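Tryptophan decarboxylase 1 (Oryza sativa subsp. japonica, PDB 6KHP) decarboxylates L-tryptophan to tryptamine and 5-hydroxy-L-tryptophan to serotonin with pyridoxal 5'-phosphate as cofactor, serving serotonin biosynthesis in rice. Local coordinates at the interface of chains A and B. Sequence-based numbering; all coordinates share one arbitrary frame. Chains: chain A/B, Tryptophan decarboxylase 1.

The interface of chains A and B. Residues chain A 358-359, 361; chain B 475-477.
A:Glu358 reaches across the subunit boundary to B:His475 and B:Val477 in this homodimer of the pyridoxal phosphate-dependent group II decarboxylase family. The short 3-10 helix 358-360 of one subunit, which carries the proton-donor tyrosine A:Tyr359, here rests against strand 475-478 of the other. From CB the glutamate sets out with CG anti to the backbone N (chi1 175°). That methylene, CG, lies against the methyl CG2 of B:Val477 at 3.5 Å, and the branched valine suits the place because it offers a methyl to the aliphatic part of an acidic side chain. A bend at chi2 (70°) then turns the carboxylate toward the imidazole. CD stays beside the same methyl, while its two oxygens take different partners. OE2 accepts a hydrogen bond from NE2 of B:His475 at 2.8 Å, received on its anti side. This oxygen lies in the imidazole plane, so the ring meets the acid by its N-H edge; the carboxylate and ring planes are turned 65° apart. Histidine suits the place because its flat ring carries an N-H at its far edge to the acid. OE1 forms a salt bridge within its own subunit to the ammonium NZ of A:Lys361, 2.6 Å away; the extended lysine chain carries NZ over the carboxylate plane, and its charge would tend to favour an ionised carboxylate. A glutamine here would probably lose the lysine, since an amide oxygen turned to the histidine would put its NH2 toward the ammonium. Nearer the active-site residue the contact runs through backbone and water. The carbonyl O of B:His475 lies 3.3 Å from CA of A:Tyr359, and water 1 links that oxygen to the tyrosine's own carbonyl O. Water 2 joins the backbone N of A:Tyr359 to the hydroxyl OG1 of B:Thr476, the latter at 3.2 Å; threonine's short side chain keeps its hydroxyl close to the strand backbone, where it can reach this water.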
ATOM      1  N   GLU A 358     -39.598 -24.531   2.136  1.00 31.39           N
ATOM      2  CA  GLU A 358     -40.544 -24.176   3.185  1.00 28.88           C
ATOM      3  C   GLU A 358     -40.277 -22.777   3.721  1.00 31.65           C
ATOM      4  O   GLU A 358     -41.220 -22.016   3.970  1.00 27.94           O
ATOM      5  CB  GLU A 358     -40.459 -25.212   4.303  1.00 34.49           C
ATOM      6  CG  GLU A 358     -41.302 -24.898   5.506  1.00 34.17           C
ATOM      7  CD  GLU A 358     -42.769 -25.041   5.216  1.00 31.89           C
ATOM      8  OE1 GLU A 358     -43.137 -25.928   4.410  1.00 38.15           O
ATOM      9  OE2 GLU A 358     -43.560 -24.254   5.773  1.00 37.15           O
ATOM     10  N   TYR A 359     -38.997 -22.402   3.871  1.00 28.68           N
ATOM     11  CA  TYR A 359     -38.675 -21.137   4.529  1.00 29.17           C
ATOM     12  C   TYR A 359     -39.072 -19.928   3.688  1.00 31.24           C
ATOM     13  O   TYR A 359     -39.137 -18.815   4.225  1.00 31.37           O
ATOM     14  CB  TYR A 359     -37.180 -21.079   4.895  1.00 28.76           C
ATOM     15  CG  TYR A 359     -36.259 -20.631   3.772  1.00 32.00           C
ATOM     16  CD1 TYR A 359     -35.955 -21.491   2.709  1.00 30.39           C
ATOM     17  CD2 TYR A 359     -35.684 -19.364   3.780  1.00 31.46           C
ATOM     18  CE1 TYR A 359     -35.123 -21.101   1.678  1.00 34.34           C
ATOM     19  CE2 TYR A 359     -34.839 -18.953   2.745  1.00 33.40           C
ATOM     20  CZ  TYR A 359     -34.570 -19.830   1.690  1.00 37.33           C
ATOM     21  OH  TYR A 359     -33.738 -19.435   0.654  1.00 37.83           O
ATOM     22  N   LYS A 361     -42.063 -19.885   1.933  1.00 28.10           N
ATOM     23  CA  LYS A 361     -43.504 -19.921   1.718  1.00 31.44           C
ATOM     24  C   LYS A 361     -44.195 -18.706   2.326  1.00 28.67           C
ATOM     25  O   LYS A 361     -43.842 -18.244   3.412  1.00 26.38           O
ATOM     26  CB  LYS A 361     -44.091 -21.203   2.299  1.00 29.86           C
ATOM     27  CG  LYS A 361     -43.826 -22.404   1.413  1.00 33.74           C
ATOM     28  CD  LYS A 361     -44.338 -23.691   2.023  1.00 32.25           C
ATOM     29  CE  LYS A 361     -43.930 -24.888   1.162  1.00 30.92           C
ATOM     30  NZ  LYS A 361     -43.979 -26.143   1.973  1.00 42.03           N
TER
ATOM     31  N   HIS B 475     -40.319 -18.239   8.963  1.00 26.26           N
ATOM     32  CA  HIS B 475     -40.335 -19.526   9.636  1.00 28.65           C
ATOM     33  C   HIS B 475     -39.573 -20.576   8.837  1.00 30.57           C
ATOM     34  O   HIS B 475     -39.159 -20.365   7.693  1.00 29.73           O
ATOM     35  CB  HIS B 475     -41.773 -20.014   9.827  1.00 29.59           C
ATOM     36  CG  HIS B 475     -42.373 -20.554   8.566  1.00 31.22           C
ATOM     37  ND1 HIS B 475     -42.861 -19.737   7.570  1.00 28.34           N
ATOM     38  CD2 HIS B 475     -42.515 -21.825   8.115  1.00 30.41           C
ATOM     39  CE1 HIS B 475     -43.294 -20.481   6.567  1.00 29.00           C
ATOM     40  NE2 HIS B 475     -43.094 -21.750   6.872  1.00 28.95           N
ATOM     41  N   THR B 476     -39.412 -21.733   9.463  1.00 27.46           N
ATOM     42  CA  THR B 476     -38.994 -22.931   8.760  1.00 31.50           C
ATOM     43  C   THR B 476     -39.616 -24.119   9.483  1.00 31.57           C
ATOM     44  O   THR B 476     -40.431 -23.959  10.395  1.00 30.44           O
ATOM     45  CB  THR B 476     -37.465 -23.020   8.659  1.00 30.07           C
ATOM     46  OG1 THR B 476     -37.106 -24.068   7.751  1.00 32.27           O
ATOM     47  CG2 THR B 476     -36.843 -23.268  10.017  1.00 27.44           C
ATOM     48  N   VAL B 477     -39.273 -25.316   9.029  1.00 31.34           N
ATOM     49  CA  VAL B 477     -39.712 -26.557   9.648  1.00 31.06           C
ATOM     50  C   VAL B 477     -38.458 -27.344   9.999  1.00 36.27           C
ATOM     51  O   VAL B 477     -37.564 -27.504   9.156  1.00 33.80           O
ATOM     52  CB  VAL B 477     -40.643 -27.352   8.711  1.00 37.08           C
ATOM     53  CG1 VAL B 477     -40.922 -28.750   9.254  1.00 31.88           C
ATOM     54  CG2 VAL B 477     -41.942 -26.586   8.495  1.00 34.16           C
TER
HETATM   55  O   HOH W   1     -37.702 -18.213   6.776  1.00 25.29           O
HETATM   56  O   HOH W   2     -36.983 -24.345   4.527  1.00 41.43           O